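PDB 5H3K: Slr0280 protein from Synechocystis sp., which is of unknown function but carries a phosphodiester glycosidase domain, consistent with hydrolysis of a sugar phosphodiester. Local coordinates for residues T149-L154 / E170-A175. Numbering follows the deposited sequence.
Sequences TNAQIL and ELSQPA
Residues 149-154 and 170-175 run antiparallel, with Ile153 and Leu171 forming a non-hydrogen-bonded pair (CA to CA 4.6 Å) between the bonds Leu154 N to Glu170 O, nearly straight at 166°, and Ser172 N to Gln152 O. Past the strand pair, side-chain hydroxyls take over. Ser172 OG, set between its own N and carbonyl carbon (chi1 65°), accepts Gln152 N at 2.9 Å, a bent bond of 145°, and donates to a water. That water in turn donates to Asn150 O and to Gln152 OE1, so both segments share one polar junction. This is the open end of the hairpin 153-161/164-171, the edge strand of a four-stranded antiparallel sheet and its inner neighbour; the backbone of Leu171 hydrogen-bonds onward to that of Phe257. Thr149 OG1, also between its own N and carbonyl carbon, donates in the carbonyl plane to Pro174 O at 2.8 Å. At Thr149, a valine would lose this donor and would probably leave the Pro174 carbonyl less well satisfied. Apolar contact accompanies each end: Ala151 CB meets Ala175 CB at 3.8 Å, while Ile153 CG1 lies alongside Leu171 CD2 at 3.7 Å on one face of the sheet, with Phe107 touching Leu171 and Pro174.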
loop_
_atom_site.group_PDB
_atom_site.type_symbol
_atom_site.label_atom_id
_atom_site.label_comp_id
_atom_site.label_asym_id
_atom_site.label_seq_id
_atom_site.Cartn_x
_atom_site.Cartn_y
_atom_site.Cartn_z
ATOM N N THR A 149 29.420 -9.744 -12.065
ATOM C CA THR A 149 30.500 -9.086 -11.344
ATOM C C THR A 149 31.645 -10.038 -10.980
ATOM O O THR A 149 32.672 -9.597 -10.454
ATOM C CB THR A 149 29.999 -8.392 -10.073
ATOM O OG1 THR A 149 29.658 -9.386 -9.101
ATOM C CG2 THR A 149 28.783 -7.513 -10.387
ATOM N N ASN A 150 31.458 -11.332 -11.242
ATOM C CA ASN A 150 32.476 -12.360 -10.964
ATOM C C ASN A 150 32.943 -12.406 -9.512
ATOM O O ASN A 150 34.120 -12.655 -9.243
ATOM C CB ASN A 150 33.699 -12.205 -11.877
ATOM C CG ASN A 150 33.368 -12.387 -13.348
ATOM O OD1 ASN A 150 33.676 -11.524 -14.179
ATOM N ND2 ASN A 150 32.751 -13.515 -13.680
ATOM N N ALA A 151 32.019 -12.168 -8.582
ATOM C CA ALA A 151 32.342 -12.133 -7.152
ATOM C C ALA A 151 32.325 -13.529 -6.552
ATOM O O ALA A 151 31.514 -14.372 -6.939
ATOM C CB ALA A 151 31.359 -11.228 -6.394
ATOM N N GLN A 152 33.226 -13.758 -5.600
ATOM C CA GLN A 152 33.261 -14.991 -4.835
ATOM C C GLN A 152 33.345 -14.648 -3.365
ATOM O O GLN A 152 33.984 -13.658 -2.990
ATOM C CB GLN A 152 34.496 -15.812 -5.212
ATOM C CG GLN A 152 34.738 -15.952 -6.691
ATOM C CD GLN A 152 36.097 -16.571 -6.986
ATOM O OE1 GLN A 152 37.032 -15.884 -7.401
ATOM N NE2 GLN A 152 36.213 -17.875 -6.761
ATOM N N ILE A 153 32.714 -15.470 -2.529
ATOM C CA ILE A 153 32.802 -15.308 -1.093
ATOM C C ILE A 153 34.070 -15.992 -0.603
ATOM O O ILE A 153 34.229 -17.196 -0.777
ATOM C CB ILE A 153 31.575 -15.915 -0.390
ATOM C CG1 ILE A 153 30.293 -15.266 -0.919
ATOM C CG2 ILE A 153 31.696 -15.749 1.125
ATOM C CD1 ILE A 153 29.014 -15.908 -0.373
ATOM N N LEU A 154 34.975 -15.226 0.002
ATOM C CA LEU A 154 36.284 -15.764 0.393
ATOM C C LEU A 154 36.302 -16.302 1.823
ATOM O O LEU A 154 36.865 -17.365 2.084
ATOM C CB LEU A 154 37.365 -14.696 0.200
ATOM C CG LEU A 154 37.385 -14.093 -1.209
ATOM C CD1 LEU A 154 38.334 -12.900 -1.293
ATOM C CD2 LEU A 154 37.738 -15.153 -2.245
ATOM N N GLU A 170 33.551 -11.706 3.431
ATOM C CA GLU A 170 34.586 -11.095 2.594
ATOM C C GLU A 170 34.418 -11.557 1.150
ATOM O O GLU A 170 34.251 -12.753 0.883
ATOM C CB GLU A 170 36.003 -11.414 3.097
ATOM C CG GLU A 170 37.090 -10.823 2.175
ATOM C CD GLU A 170 38.503 -10.956 2.726
ATOM O OE1 GLU A 170 38.658 -11.075 3.962
ATOM O OE2 GLU A 170 39.461 -10.924 1.918
ATOM N N LEU A 171 34.433 -10.605 0.220
ATOM C CA LEU A 171 34.152 -10.898 -1.180
ATOM C C LEU A 171 35.330 -10.521 -2.071
ATOM O O LEU A 171 36.086 -9.611 -1.744
ATOM C CB LEU A 171 32.936 -10.096 -1.634
ATOM C CG LEU A 171 31.674 -10.262 -0.790
ATOM C CD1 LEU A 171 30.604 -9.275 -1.255
ATOM C CD2 LEU A 171 31.187 -11.699 -0.905
ATOM N N SER A 172 35.460 -11.189 -3.216
ATOM C CA SER A 172 36.522 -10.863 -4.169
ATOM C C SER A 172 36.181 -9.642 -5.024
ATOM O O SER A 172 37.077 -8.937 -5.507
ATOM C CB SER A 172 36.807 -12.052 -5.076
ATOM O OG SER A 172 35.688 -12.334 -5.886
ATOM N N GLN A 173 34.884 -9.408 -5.225
ATOM C CA GLN A 173 34.391 -8.303 -6.046
ATOM C C GLN A 173 33.067 -7.843 -5.449
ATOM O O GLN A 173 32.451 -8.581 -4.661
ATOM C CB GLN A 173 34.152 -8.759 -7.494
ATOM C CG GLN A 173 35.386 -9.282 -8.232
ATOM C CD GLN A 173 36.400 -8.185 -8.514
ATOM O OE1 GLN A 173 36.038 -7.011 -8.620
ATOM N NE2 GLN A 173 37.670 -8.563 -8.646
ATOM N N PRO A 174 32.621 -6.633 -5.813
ATOM C CA PRO A 174 31.274 -6.207 -5.416
ATOM C C PRO A 174 30.243 -7.211 -5.911
ATOM O O PRO A 174 30.469 -7.887 -6.925
ATOM C CB PRO A 174 31.100 -4.879 -6.155
ATOM C CG PRO A 174 32.495 -4.341 -6.278
ATOM C CD PRO A 174 33.346 -5.578 -6.546
ATOM N N ALA A 175 29.123 -7.313 -5.205
ATOM C CA ALA A 175 28.106 -8.284 -5.567
ATOM C C ALA A 175 26.716 -7.730 -5.300
ATOM O O ALA A 175 26.489 -7.081 -4.286
ATOM C CB ALA A 175 28.319 -9.587 -4.792
HETATM O O HOH W 1 36.578 -13.433 -8.133
#